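Local coordinates for Fe(2+) transporter FeoB (Escherichia coli, PDB 3I8S), which carries Fe(2+) into the cell in a GTP-driven uptake system, this chain being its cytosolic domain with the GTP-binding G domain, at residues 31-36 against 56-61; 36-41 against 70-75; 22-27 against 52-57; 7-12 against 79-84; 87-92 against 106-111. All coordinates share one frame; numbering follows the deposited sequence.

Interaction 1. Residues 31-36 against 56-61; sequences GNWAGV and DLPGTY
Trp33, in the loop after strand 28-32, packs against Leu57 and Pro58, which follow strand 51-56. From a CB directed at the other segment, chi1 of -74° sets CG anti to the carbonyl carbon, and a chi2 of 92° stands the indole across that bond. On the pyrrole side NE1 passes 4.2 Å from Pro58 CG and donates to a water whose O lies 3.2 Å from NE1. The same water sits beside Asp56 O, but too close for the bridge to be other than doubtful. On the benzo side, CZ2 comes within 4.1 Å of Asp56 O, which lies at the ring edge near its plane. Farthest out, CH2 meets Leu57 CD2 at 3.7 Å, the two side chains crossing at about a right angle. Arg40 makes a cation-pi contact with the ring, and Ile76 of helix 72-83 touches it. Trp33 opens a type II beta turn that ends at Val36, with Gly35 at positive phi. Replacing the indole by an alanine here would probably open a gap beside Leu57 and Pro58 and leave Arg40 without its aromatic partner. Gly35 and Val36 belong to one predicted GTP-binding segment and Asp56 to Gly59 to another. No direct hydrogen bond links the segments; the contact rests on apolar packing of Trp33, next to one predicted segment, on Leu57 and Pro58 of the other, any water bridge being uncertain.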
# COMPACT_ATOMS: atom_id res chain seq x y z
N GLY A 31 -12.45 -17.96 6.80
CA GLY A 31 -12.54 -19.00 5.78
C GLY A 31 -11.17 -19.04 5.16
O GLY A 31 -10.19 -18.75 5.82
N ASN A 32 -11.11 -19.47 3.90
CA ASN A 32 -9.87 -19.45 3.14
C ASN A 32 -10.05 -18.59 1.91
O ASN A 32 -11.17 -18.44 1.42
CB ASN A 32 -9.47 -20.85 2.72
CG ASN A 32 -9.00 -21.70 3.90
OD1 ASN A 32 -9.33 -21.42 5.05
ND2 ASN A 32 -8.23 -22.73 3.62
N TRP A 33 -8.95 -18.00 1.45
CA TRP A 33 -8.94 -17.23 0.21
C TRP A 33 -9.26 -18.23 -0.90
O TRP A 33 -8.81 -19.36 -0.85
CB TRP A 33 -7.59 -16.54 -0.02
CG TRP A 33 -7.41 -15.39 0.86
CD1 TRP A 33 -6.82 -15.39 2.09
CD2 TRP A 33 -7.89 -14.08 0.63
NE1 TRP A 33 -6.91 -14.14 2.65
CE2 TRP A 33 -7.54 -13.31 1.76
CE3 TRP A 33 -8.57 -13.47 -0.42
CZ2 TRP A 33 -7.86 -11.97 1.87
CZ3 TRP A 33 -8.85 -12.12 -0.32
CH2 TRP A 33 -8.50 -11.39 0.83
N ALA A 34 -10.08 -17.82 -1.87
CA ALA A 34 -10.54 -18.74 -2.92
C ALA A 34 -9.38 -19.43 -3.61
O ALA A 34 -8.45 -18.77 -4.06
CB ALA A 34 -11.39 -18.00 -3.97
N GLY A 35 -9.43 -20.76 -3.64
CA GLY A 35 -8.51 -21.60 -4.39
C GLY A 35 -7.20 -21.93 -3.70
O GLY A 35 -6.36 -22.63 -4.29
N VAL A 36 -7.01 -21.44 -2.48
CA VAL A 36 -5.79 -21.72 -1.72
C VAL A 36 -6.14 -22.00 -0.25
O VAL A 36 -7.27 -21.82 0.18
CB VAL A 36 -4.80 -20.54 -1.81
CG1 VAL A 36 -4.41 -20.29 -3.27
CG2 VAL A 36 -5.38 -19.25 -1.16
N ASP A 56 -9.05 -8.56 6.44
CA ASP A 56 -7.66 -8.61 6.92
C ASP A 56 -6.80 -9.23 5.84
O ASP A 56 -6.94 -10.42 5.54
CB ASP A 56 -7.58 -9.47 8.18
CG ASP A 56 -6.15 -9.53 8.76
OD1 ASP A 56 -5.38 -8.57 8.65
OD2 ASP A 56 -5.87 -10.56 9.37
N LEU A 57 -5.87 -8.50 5.28
CA LEU A 57 -5.05 -9.08 4.20
C LEU A 57 -3.76 -9.71 4.78
O LEU A 57 -3.24 -9.26 5.80
CB LEU A 57 -4.74 -8.02 3.17
CG LEU A 57 -5.90 -7.28 2.53
CD1 LEU A 57 -5.39 -6.32 1.48
CD2 LEU A 57 -6.91 -8.31 1.98
N PRO A 58 -3.23 -10.77 4.13
CA PRO A 58 -2.02 -11.40 4.68
C PRO A 58 -0.89 -10.39 4.74
O PRO A 58 -0.84 -9.48 3.92
CB PRO A 58 -1.71 -12.52 3.68
CG PRO A 58 -2.96 -12.77 2.99
CD PRO A 58 -3.68 -11.45 2.91
N GLY A 59 -0.05 -10.49 5.76
CA GLY A 59 1.07 -9.56 5.92
C GLY A 59 2.01 -9.69 4.74
O GLY A 59 2.26 -10.79 4.26
N THR A 60 2.55 -8.55 4.29
CA THR A 60 3.42 -8.51 3.15
C THR A 60 4.35 -7.27 3.17
O THR A 60 3.96 -6.24 3.69
CB THR A 60 2.62 -8.57 1.79
OG1 THR A 60 3.53 -8.83 0.73
CG2 THR A 60 1.82 -7.28 1.50
N TYR A 61 5.55 -7.44 2.62
CA TYR A 61 6.52 -6.36 2.48
C TYR A 61 6.20 -5.49 1.25
O TYR A 61 6.50 -4.30 1.22
CB TYR A 61 7.95 -6.93 2.38
CG TYR A 61 8.95 -5.87 2.01
CD1 TYR A 61 9.31 -4.88 2.92
CD2 TYR A 61 9.55 -5.85 0.74
CE1 TYR A 61 10.22 -3.87 2.56
CE2 TYR A 61 10.43 -4.85 0.38
CZ TYR A 61 10.79 -3.90 1.29
OH TYR A 61 11.67 -2.92 0.88
O HOH W 1 -7.11 -12.84 5.56

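Interaction 2. Residues 36-41 against 70-75; sequences VTVERK and TSLDEQ
Val36 and Val38 meet Leu72, in the first turn of helix 72-83, through methyl groups alone. Val36 CG1 lies 4.0 Å from Leu72 CD2, while Val38 CG2 is 3.9 Å from Leu72 CD1, so each branch of the leucine serves a different valine. Both valines run alongside Leu72 with the chains pointing in opposing senses. Ile76, one helical turn on, touches both valines. A second kind of contact is mixed: the carboxylate atom Asp73 OD1 rests 3.9 Å from Val38 CG1, brought there by the end of its side chain. With chi1 at 174°, CG1 anti to the backbone N, both methyls of Val38 face the helix. Residues 36-39 fall in a predicted GTP-binding segment that probably corresponds to the first switch region of G proteins, and here, near the surface, it leans on the start of the helix that follows the predicted DxxG segment, Asp56 to Gly59. No hydrogen bond crosses between the two segments. Ser71 is the N-cap of the helix, its OG accepting a weak bond from Glu74 N at 3.3 Å, with an N-H...O angle of 161°. Within segment 36-41, Lys41 NZ and Glu39 OE1 form a long salt bridge of 3.9 Å.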
# COMPACT_ATOMS: atom_id res chain seq x y z
N VAL A 36 -7.01 -21.44 -2.48
CA VAL A 36 -5.79 -21.72 -1.72
C VAL A 36 -6.14 -22.00 -0.25
O VAL A 36 -7.27 -21.82 0.18
CB VAL A 36 -4.80 -20.54 -1.81
CG1 VAL A 36 -4.41 -20.29 -3.27
CG2 VAL A 36 -5.38 -19.25 -1.16
N THR A 37 -5.14 -22.44 0.51
CA THR A 37 -5.38 -22.84 1.88
C THR A 37 -5.16 -21.68 2.89
O THR A 37 -5.41 -21.84 4.10
CB THR A 37 -4.55 -24.13 2.21
OG1 THR A 37 -3.15 -23.89 1.97
CG2 THR A 37 -5.02 -25.27 1.34
N VAL A 38 -4.79 -20.50 2.39
CA VAL A 38 -4.42 -19.38 3.24
C VAL A 38 -5.73 -18.85 3.85
O VAL A 38 -6.73 -18.71 3.14
CB VAL A 38 -3.69 -18.24 2.45
CG1 VAL A 38 -3.45 -17.01 3.34
CG2 VAL A 38 -2.38 -18.76 1.80
N GLU A 39 -5.71 -18.62 5.15
CA GLU A 39 -6.88 -18.09 5.89
C GLU A 39 -7.27 -16.69 5.45
O GLU A 39 -6.41 -15.80 5.26
CB GLU A 39 -6.60 -18.10 7.39
CG GLU A 39 -7.58 -17.33 8.26
CD GLU A 39 -6.94 -16.88 9.56
OE1 GLU A 39 -7.16 -17.58 10.57
OE2 GLU A 39 -6.19 -15.85 9.56
N ARG A 40 -8.59 -16.48 5.33
CA ARG A 40 -9.18 -15.18 5.03
C ARG A 40 -10.06 -14.81 6.22
O ARG A 40 -10.98 -15.57 6.54
CB ARG A 40 -9.99 -15.23 3.74
CG ARG A 40 -10.82 -13.99 3.51
CD ARG A 40 -11.46 -13.90 2.11
NE ARG A 40 -12.29 -12.66 2.03
CZ ARG A 40 -12.60 -12.01 0.90
NH1 ARG A 40 -12.22 -12.47 -0.29
NH2 ARG A 40 -13.33 -10.92 0.96
N LYS A 41 -9.70 -13.75 6.93
CA LYS A 41 -10.47 -13.27 8.08
C LYS A 41 -11.12 -11.96 7.68
O LYS A 41 -10.48 -11.14 7.03
CB LYS A 41 -9.53 -12.93 9.27
CG LYS A 41 -8.92 -14.10 10.10
CD LYS A 41 -8.74 -13.59 11.60
CE LYS A 41 -7.45 -14.04 12.32
NZ LYS A 41 -7.69 -14.99 13.43
N THR A 70 8.20 -16.80 -4.18
CA THR A 70 7.40 -15.60 -4.00
C THR A 70 6.12 -15.94 -3.25
O THR A 70 5.24 -16.61 -3.79
CB THR A 70 7.05 -14.92 -5.35
OG1 THR A 70 5.88 -14.09 -5.20
CG2 THR A 70 6.85 -16.00 -6.46
N SER A 71 6.02 -15.45 -2.02
CA SER A 71 4.92 -15.84 -1.15
C SER A 71 3.52 -15.65 -1.78
O SER A 71 3.23 -14.69 -2.52
CB SER A 71 5.02 -15.15 0.23
OG SER A 71 4.68 -13.78 0.20
N LEU A 72 2.68 -16.61 -1.47
CA LEU A 72 1.26 -16.49 -1.72
C LEU A 72 0.74 -15.26 -1.08
O LEU A 72 0.00 -14.50 -1.72
CB LEU A 72 0.49 -17.68 -1.13
CG LEU A 72 0.10 -18.77 -2.09
CD1 LEU A 72 -0.38 -19.98 -1.29
CD2 LEU A 72 -1.00 -18.23 -2.99
N ASP A 73 1.15 -15.02 0.17
CA ASP A 73 0.62 -13.91 0.99
C ASP A 73 0.65 -12.59 0.20
O ASP A 73 -0.32 -11.85 0.20
CB ASP A 73 1.39 -13.77 2.33
CG ASP A 73 0.97 -14.82 3.38
OD1 ASP A 73 0.20 -15.78 3.11
OD2 ASP A 73 1.44 -14.70 4.55
N GLU A 74 1.76 -12.30 -0.45
CA GLU A 74 1.92 -11.13 -1.31
C GLU A 74 1.03 -11.06 -2.57
O GLU A 74 0.50 -9.98 -2.95
CB GLU A 74 3.40 -11.05 -1.70
CG GLU A 74 3.83 -9.96 -2.65
CD GLU A 74 3.34 -10.16 -4.06
OE1 GLU A 74 3.70 -11.19 -4.68
OE2 GLU A 74 2.63 -9.27 -4.59
N GLN A 75 0.87 -12.18 -3.25
CA GLN A 75 -0.02 -12.20 -4.43
C GLN A 75 -1.48 -12.05 -4.03
O GLN A 75 -2.26 -11.38 -4.72
CB GLN A 75 0.20 -13.46 -5.21
CG GLN A 75 1.60 -13.46 -5.77
CD GLN A 75 1.95 -14.61 -6.60
OE1 GLN A 75 1.33 -15.69 -6.54
NE2 GLN A 75 2.99 -14.42 -7.41

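Interaction 3. Residues 22-27 against 52-57; sequences QLTGSR and VTLVDL
Leu54 carries this contact, pushing one methyl, CD2, from strand 51-56 at the last turn of helix 16-24. There CD2 lies 3.8 Å from Leu23 CD1 and equally 3.8 Å from Thr24 CG2, wedged against two successive helix residues, and both neighbours cross it at about a right angle. The leucine reaches them with CG anti to the backbone N (chi1 -172°). Thr24 gives the contact its methyl: a chi1 of 67° places OG1 between the backbone N and the carbonyl carbon and sets CG2 on the side of the strand. The hydroxyl is not idle, since OG1 is hydrogen-bonded to Phe20 O one turn back, which satisfies it inside the helix. Leu23 also touches with its CB, 4.1 Å from Leu54 CD2. The helix gives way to a type II' turn from Thr24 to Arg27, in which Gly25 has positive phi and Arg27 N donates to Thr24 O at 2.9 Å. The guanidinium of Arg27 turns a face to the same carbonyl oxygen, while its NE is bonded to Gln44 O on strand 39-46. Leu54 also touches Phe20 of the helix and Ile6 and Leu8 of strand 4-10. The whole is helix-on-sheet packing of a P-loop G domain, where the helix that follows the phosphate-binding loop lies against the strand leading to the predicted GTP-binding Asp56.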
# COMPACT_ATOMS: atom_id res chain seq x y z
N GLN A 22 -9.06 -5.57 17.69
CA GLN A 22 -9.58 -4.44 18.45
C GLN A 22 -10.80 -3.82 17.78
O GLN A 22 -11.76 -3.46 18.44
CB GLN A 22 -8.50 -3.38 18.60
CG GLN A 22 -7.47 -3.76 19.62
CD GLN A 22 -6.31 -2.81 19.69
OE1 GLN A 22 -6.09 -1.97 18.82
NE2 GLN A 22 -5.50 -2.98 20.73
N LEU A 23 -10.76 -3.70 16.47
CA LEU A 23 -11.84 -3.04 15.71
C LEU A 23 -13.09 -3.92 15.64
O LEU A 23 -14.21 -3.45 15.80
CB LEU A 23 -11.35 -2.70 14.32
CG LEU A 23 -10.45 -1.46 14.26
CD1 LEU A 23 -9.86 -1.35 12.88
CD2 LEU A 23 -11.28 -0.23 14.63
N THR A 24 -12.89 -5.21 15.46
CA THR A 24 -13.97 -6.12 15.11
C THR A 24 -14.50 -6.94 16.28
O THR A 24 -15.61 -7.45 16.20
CB THR A 24 -13.57 -7.09 13.96
OG1 THR A 24 -12.54 -8.01 14.40
CG2 THR A 24 -13.11 -6.30 12.75
N GLY A 25 -13.72 -7.09 17.35
CA GLY A 25 -14.15 -7.87 18.50
C GLY A 25 -14.56 -9.28 18.11
O GLY A 25 -13.84 -9.96 17.38
N SER A 26 -15.75 -9.67 18.55
CA SER A 26 -16.31 -11.01 18.32
C SER A 26 -16.94 -11.12 16.93
O SER A 26 -17.28 -12.23 16.50
CB SER A 26 -17.36 -11.35 19.40
OG SER A 26 -18.50 -10.50 19.28
N ARG A 27 -17.10 -9.99 16.23
CA ARG A 27 -17.80 -9.91 14.95
C ARG A 27 -16.84 -10.22 13.81
O ARG A 27 -16.48 -9.37 13.02
CB ARG A 27 -18.40 -8.52 14.75
CG ARG A 27 -19.28 -8.07 15.93
CD ARG A 27 -19.68 -6.62 15.76
NE ARG A 27 -18.57 -5.67 15.66
CZ ARG A 27 -17.82 -5.28 16.69
NH1 ARG A 27 -18.01 -5.77 17.91
NH2 ARG A 27 -16.87 -4.40 16.49
N VAL A 52 -19.00 -0.88 8.48
CA VAL A 52 -17.79 -1.32 7.80
C VAL A 52 -17.58 -2.84 7.82
O VAL A 52 -17.84 -3.52 8.82
CB VAL A 52 -16.52 -0.66 8.44
CG1 VAL A 52 -15.19 -1.23 7.80
CG2 VAL A 52 -16.59 0.89 8.36
N THR A 53 -17.17 -3.36 6.67
CA THR A 53 -16.59 -4.70 6.56
C THR A 53 -15.12 -4.48 6.41
O THR A 53 -14.68 -3.80 5.48
CB THR A 53 -17.12 -5.50 5.35
OG1 THR A 53 -18.55 -5.71 5.50
CG2 THR A 53 -16.43 -6.85 5.23
N LEU A 54 -14.36 -5.11 7.30
CA LEU A 54 -12.91 -5.05 7.34
C LEU A 54 -12.33 -6.40 6.95
O LEU A 54 -12.58 -7.40 7.61
CB LEU A 54 -12.44 -4.68 8.76
CG LEU A 54 -10.98 -4.40 8.99
CD1 LEU A 54 -10.61 -3.14 8.16
CD2 LEU A 54 -10.68 -4.29 10.55
N VAL A 55 -11.57 -6.41 5.87
CA VAL A 55 -10.95 -7.61 5.33
C VAL A 55 -9.47 -7.58 5.68
O VAL A 55 -8.72 -6.65 5.30
CB VAL A 55 -11.14 -7.68 3.77
CG1 VAL A 55 -10.46 -8.94 3.24
CG2 VAL A 55 -12.62 -7.63 3.41
N ASP A 56 -9.05 -8.56 6.44
CA ASP A 56 -7.66 -8.61 6.92
C ASP A 56 -6.80 -9.23 5.84
O ASP A 56 -6.94 -10.42 5.54
CB ASP A 56 -7.58 -9.47 8.18
CG ASP A 56 -6.15 -9.53 8.76
OD1 ASP A 56 -5.38 -8.57 8.65
OD2 ASP A 56 -5.87 -10.56 9.37
N LEU A 57 -5.87 -8.50 5.28
CA LEU A 57 -5.05 -9.08 4.20
C LEU A 57 -3.76 -9.71 4.78
O LEU A 57 -3.24 -9.26 5.80
CB LEU A 57 -4.74 -8.02 3.17
CG LEU A 57 -5.90 -7.28 2.53
CD1 LEU A 57 -5.39 -6.32 1.48
CD2 LEU A 57 -6.91 -8.31 1.98

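Interaction 4. Residues 7-12 against 79-84; sequences GLIGNP and HYILSG
Gly7 and Ile81 are where strand 4-10 and helix 72-83 come nearest, their CA atoms 7.7 Å apart, with no hydrogen bond between the two segments. Gly7 CA is 4.3 Å from Tyr80 CE2, the ring approaching obliquely. A CB on this residue would point at the helix and sit tight against that same ring carbon, consistent with a glycine at this close approach. Two residues on, Ile9 takes up the contact with its own side chain. CG1 stands anti to the backbone N (chi1 -166°), carrying CD1 out to within 4.1 Å of Ile81 CD1. The two isoleucines cross at a slant, though the exact distance is uncertain because Ile81 has two conformers. Leu57 touches both Tyr80 and Ile81, and Leu104 and Leu108 of helix 98-111 touch Ile9. Near the end of the helix, Tyr80 O accepts two bonds from Ser83, one from the backbone N at 3.0 Å and one from the hydroxyl OG at 2.6 Å. The hydroxyl bond lies in the carbonyl plane on a lone pair, at a C=O...O angle of 134°. Gly84, with positive phi, then leaves the helix. The segment 7-12 runs into Gly10, Asn11 and Pro12, part of the experimentally established GTP site, and the arrangement is that of a P-loop NTPase, whose central strand leads into the Walker A loop while a helix covers one face of the sheet.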
# COMPACT_ATOMS: atom_id res chain seq x y z
N GLY A 7 -9.85 -2.69 3.26
CA GLY A 7 -8.77 -3.67 3.28
C GLY A 7 -7.76 -3.27 4.35
O GLY A 7 -7.31 -2.09 4.35
N LEU A 8 -7.41 -4.20 5.23
CA LEU A 8 -6.35 -3.96 6.22
C LEU A 8 -5.04 -4.62 5.79
O LEU A 8 -4.94 -5.83 5.52
CB LEU A 8 -6.83 -4.42 7.58
CG LEU A 8 -5.96 -4.08 8.77
CD1 LEU A 8 -6.02 -2.54 9.04
CD2 LEU A 8 -6.36 -4.99 9.95
N ILE A 9 -4.01 -3.80 5.62
CA ILE A 9 -2.80 -4.28 4.98
C ILE A 9 -1.58 -3.68 5.68
O ILE A 9 -1.59 -2.50 6.06
CB ILE A 9 -2.73 -3.89 3.49
CG1 ILE A 9 -1.59 -4.74 2.82
CG2 ILE A 9 -2.71 -2.36 3.34
CD1 ILE A 9 -1.56 -4.79 1.30
N GLY A 10 -0.57 -4.52 5.83
CA GLY A 10 0.67 -4.11 6.40
C GLY A 10 1.70 -5.19 6.32
O GLY A 10 1.43 -6.29 5.86
N ASN A 11 2.88 -4.90 6.84
CA ASN A 11 3.95 -5.86 6.88
C ASN A 11 3.64 -6.93 7.96
O ASN A 11 2.79 -6.73 8.82
CB ASN A 11 5.28 -5.19 7.24
CG ASN A 11 5.90 -4.38 6.04
OD1 ASN A 11 5.23 -3.69 5.27
ND2 ASN A 11 7.16 -4.50 5.93
N PRO A 12 4.36 -8.04 7.92
CA PRO A 12 4.23 -9.07 8.97
C PRO A 12 4.53 -8.48 10.33
O PRO A 12 5.44 -7.66 10.44
CB PRO A 12 5.26 -10.09 8.58
CG PRO A 12 5.37 -9.97 7.13
CD PRO A 12 5.31 -8.47 6.88
N HIS A 79 -3.77 -9.13 -5.41
CA HIS A 79 -4.93 -9.48 -6.17
C HIS A 79 -6.17 -8.80 -5.55
O HIS A 79 -7.00 -8.25 -6.25
CB HIS A 79 -5.08 -11.00 -6.16
CG HIS A 79 -6.35 -11.48 -6.76
ND1 HIS A 79 -7.48 -11.69 -6.02
CD2 HIS A 79 -6.68 -11.73 -8.04
CE1 HIS A 79 -8.45 -12.11 -6.81
NE2 HIS A 79 -7.99 -12.15 -8.04
N TYR A 80 -6.29 -8.83 -4.24
CA TYR A 80 -7.43 -8.14 -3.59
C TYR A 80 -7.43 -6.64 -3.88
O TYR A 80 -8.42 -6.04 -4.27
CB TYR A 80 -7.38 -8.33 -2.09
CG TYR A 80 -8.60 -7.75 -1.42
CD1 TYR A 80 -9.80 -8.46 -1.41
CD2 TYR A 80 -8.54 -6.51 -0.82
CE1 TYR A 80 -10.94 -7.90 -0.80
CE2 TYR A 80 -9.65 -5.94 -0.21
CZ TYR A 80 -10.84 -6.67 -0.18
OH TYR A 80 -11.97 -6.07 0.38
N ILE A 81 -6.26 -6.06 -3.75
CA ILE A 81 -6.13 -4.61 -3.88
C ILE A 81 -6.52 -4.20 -5.32
O ILE A 81 -7.26 -3.22 -5.52
CB ILE A 81 -4.70 -4.15 -3.36
CG1 ILE A 81 -4.42 -4.63 -1.89
CG2 ILE A 81 -4.47 -2.65 -3.50
CD1 ILE A 81 -4.99 -3.79 -0.76
N LEU A 82 -6.13 -4.99 -6.33
CA LEU A 82 -6.46 -4.72 -7.75
C LEU A 82 -7.90 -5.08 -8.13
O LEU A 82 -8.37 -4.73 -9.19
CB LEU A 82 -5.52 -5.47 -8.69
CG LEU A 82 -4.05 -5.07 -8.78
CD1 LEU A 82 -3.35 -5.17 -7.47
CD2 LEU A 82 -3.37 -5.95 -9.82
N SER A 83 -8.58 -5.82 -7.26
CA SER A 83 -9.92 -6.31 -7.55
C SER A 83 -10.94 -5.20 -7.52
O SER A 83 -11.99 -5.30 -8.16
CB SER A 83 -10.35 -7.38 -6.52
OG SER A 83 -10.71 -6.77 -5.30
N GLY A 84 -10.63 -4.16 -6.76
CA GLY A 84 -11.53 -3.01 -6.66
C GLY A 84 -12.71 -3.19 -5.70
O GLY A 84 -13.67 -2.41 -5.69

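Interaction 5. Residues 87-92 against 106-111; sequences DLLINV and LQLLEL
Leu89 and Leu108 make the apolar part of this contact, methyl to methyl. Leu89 CD1 is 3.6 Å from Leu108 CD2 and 4.1 Å from Leu108 CD1, the two side chains slanting across one another. Leu108 comes from helix 98-111 with CG anti to the carbonyl carbon (chi1 -57°), and its fork straddles two residues of strand 88-94. Its second branch makes the mixed contact: CD1 packs on Asn91, 3.9 Å from CB and the same 3.9 Å from CG. Both strand residues aim their CB at the helix, as alternate residues of a strand must to share one face. Within the helix Glu110 N donates to Leu106 O at 2.9 Å. Strand, helix and the following strand 115-120 form a beta-alpha-beta unit, and Leu108 also reaches Cys115 on that next strand and Ile9 on strand 4-10. Because no hydrogen bond crosses between the segments and all three touching residues are buried, the helix is held on the sheet here by van der Waals packing of two leucines, Leu89 and Leu108, with the side chain of a buried asparagine packed against the latter.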
# COMPACT_ATOMS: atom_id res chain seq x y z
N ASP A 87 -13.28 0.00 -0.82
CA ASP A 87 -13.50 1.42 -0.98
C ASP A 87 -12.31 2.23 -0.51
O ASP A 87 -12.06 3.29 -1.01
CB ASP A 87 -14.74 1.81 -0.17
CG ASP A 87 -15.99 1.13 -0.67
OD1 ASP A 87 -16.29 1.35 -1.84
OD2 ASP A 87 -16.64 0.37 0.06
N LEU A 88 -11.58 1.68 0.47
CA LEU A 88 -10.33 2.23 0.95
C LEU A 88 -9.55 1.17 1.68
O LEU A 88 -10.08 0.11 2.00
CB LEU A 88 -10.53 3.40 1.88
CG LEU A 88 -11.15 3.17 3.22
CD1 LEU A 88 -10.68 4.24 4.21
CD2 LEU A 88 -12.64 3.20 3.02
N LEU A 89 -8.30 1.53 2.00
CA LEU A 89 -7.36 0.65 2.70
C LEU A 89 -6.89 1.36 3.95
O LEU A 89 -6.73 2.60 3.96
CB LEU A 89 -6.14 0.40 1.83
CG LEU A 89 -6.36 -0.23 0.50
CD1 LEU A 89 -4.96 -0.31 -0.16
CD2 LEU A 89 -7.01 -1.58 0.74
N ILE A 90 -6.69 0.60 5.02
CA ILE A 90 -5.98 1.09 6.21
C ILE A 90 -4.68 0.34 6.18
O ILE A 90 -4.64 -0.91 6.21
CB ILE A 90 -6.73 0.84 7.55
CG1 ILE A 90 -8.02 1.66 7.54
CG2 ILE A 90 -5.81 1.22 8.76
CD1 ILE A 90 -8.93 1.31 8.66
N ASN A 91 -3.62 1.12 6.06
CA ASN A 91 -2.28 0.61 5.99
C ASN A 91 -1.61 0.74 7.33
O ASN A 91 -1.31 1.85 7.74
CB ASN A 91 -1.51 1.33 4.89
CG ASN A 91 -0.03 0.93 4.80
OD1 ASN A 91 0.40 -0.22 5.10
ND2 ASN A 91 0.75 1.88 4.33
N VAL A 92 -1.43 -0.38 8.00
CA VAL A 92 -0.81 -0.41 9.35
C VAL A 92 0.69 -0.37 9.22
O VAL A 92 1.28 -1.25 8.59
CB VAL A 92 -1.28 -1.60 10.16
CG1 VAL A 92 -0.74 -1.48 11.56
CG2 VAL A 92 -2.83 -1.65 10.15
N LEU A 106 4.13 3.06 -0.29
CA LEU A 106 4.35 3.74 -1.57
C LEU A 106 3.69 2.98 -2.70
O LEU A 106 3.17 3.59 -3.60
CB LEU A 106 5.80 4.02 -1.86
CG LEU A 106 6.21 5.46 -1.47
CD1 LEU A 106 5.87 5.80 -0.06
CD2 LEU A 106 7.73 5.70 -1.78
N GLN A 107 3.73 1.64 -2.67
CA GLN A 107 3.06 0.86 -3.71
C GLN A 107 1.56 1.13 -3.72
O GLN A 107 0.98 1.30 -4.79
CB GLN A 107 3.33 -0.64 -3.56
CG GLN A 107 4.80 -1.02 -3.68
CD GLN A 107 5.07 -2.15 -4.70
OE1 GLN A 107 4.96 -3.34 -4.39
NE2 GLN A 107 5.42 -1.76 -5.93
N LEU A 108 0.94 1.16 -2.55
CA LEU A 108 -0.50 1.42 -2.41
C LEU A 108 -0.84 2.80 -2.95
O LEU A 108 -1.79 2.95 -3.69
CB LEU A 108 -0.98 1.35 -0.97
CG LEU A 108 -0.71 0.04 -0.27
CD1 LEU A 108 -1.10 0.23 1.14
CD2 LEU A 108 -1.49 -1.05 -0.98
N LEU A 109 -0.02 3.78 -2.60
CA LEU A 109 -0.26 5.17 -3.02
C LEU A 109 -0.10 5.34 -4.54
O LEU A 109 -0.84 6.08 -5.19
CB LEU A 109 0.72 6.09 -2.24
CG LEU A 109 0.45 6.16 -0.74
CD1 LEU A 109 1.57 6.95 -0.01
CD2 LEU A 109 -0.91 6.76 -0.48
N GLU A 110 0.87 4.64 -5.11
CA GLU A 110 1.07 4.66 -6.56
C GLU A 110 -0.09 4.04 -7.35
O GLU A 110 -0.37 4.45 -8.48
CB GLU A 110 2.36 3.97 -6.94
CG GLU A 110 3.59 4.71 -6.58
CD GLU A 110 4.77 4.22 -7.36
OE1 GLU A 110 5.17 3.03 -7.23
OE2 GLU A 110 5.28 5.02 -8.14
N LEU A 111 -0.78 3.07 -6.74
CA LEU A 111 -2.00 2.49 -7.33
C LEU A 111 -3.17 3.45 -7.22
O LEU A 111 -4.19 3.34 -7.95
CB LEU A 111 -2.35 1.16 -6.64
CG LEU A 111 -1.50 0.01 -7.15
CD1 LEU A 111 -1.60 -1.18 -6.18
CD2 LEU A 111 -1.97 -0.34 -8.57

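How the interactions relate
Interactions 3, 4 and 5 are buried helix-on-sheet contacts, whereas interaction 1 is partly buried and interaction 2 lies at the surface. Interactions 2 and 4 use opposite ends of helix 72-83. Interactions 1 and 2 share Val36 and touch through Trp33 N and Val38 O, probably hydrogen-bonded at 2.9 Å; interactions 1 and 3 share Asp56 and Leu57. Backbone pairs join the rest: Leu8 with residues of 52-57, and Gly7 with Ile90, tie interactions 3, 4 and 5 into one sheet. Aliphatic side chains dominate the buried three, while toward the predicted nucleotide-binding segments an indole and a carboxylate enter.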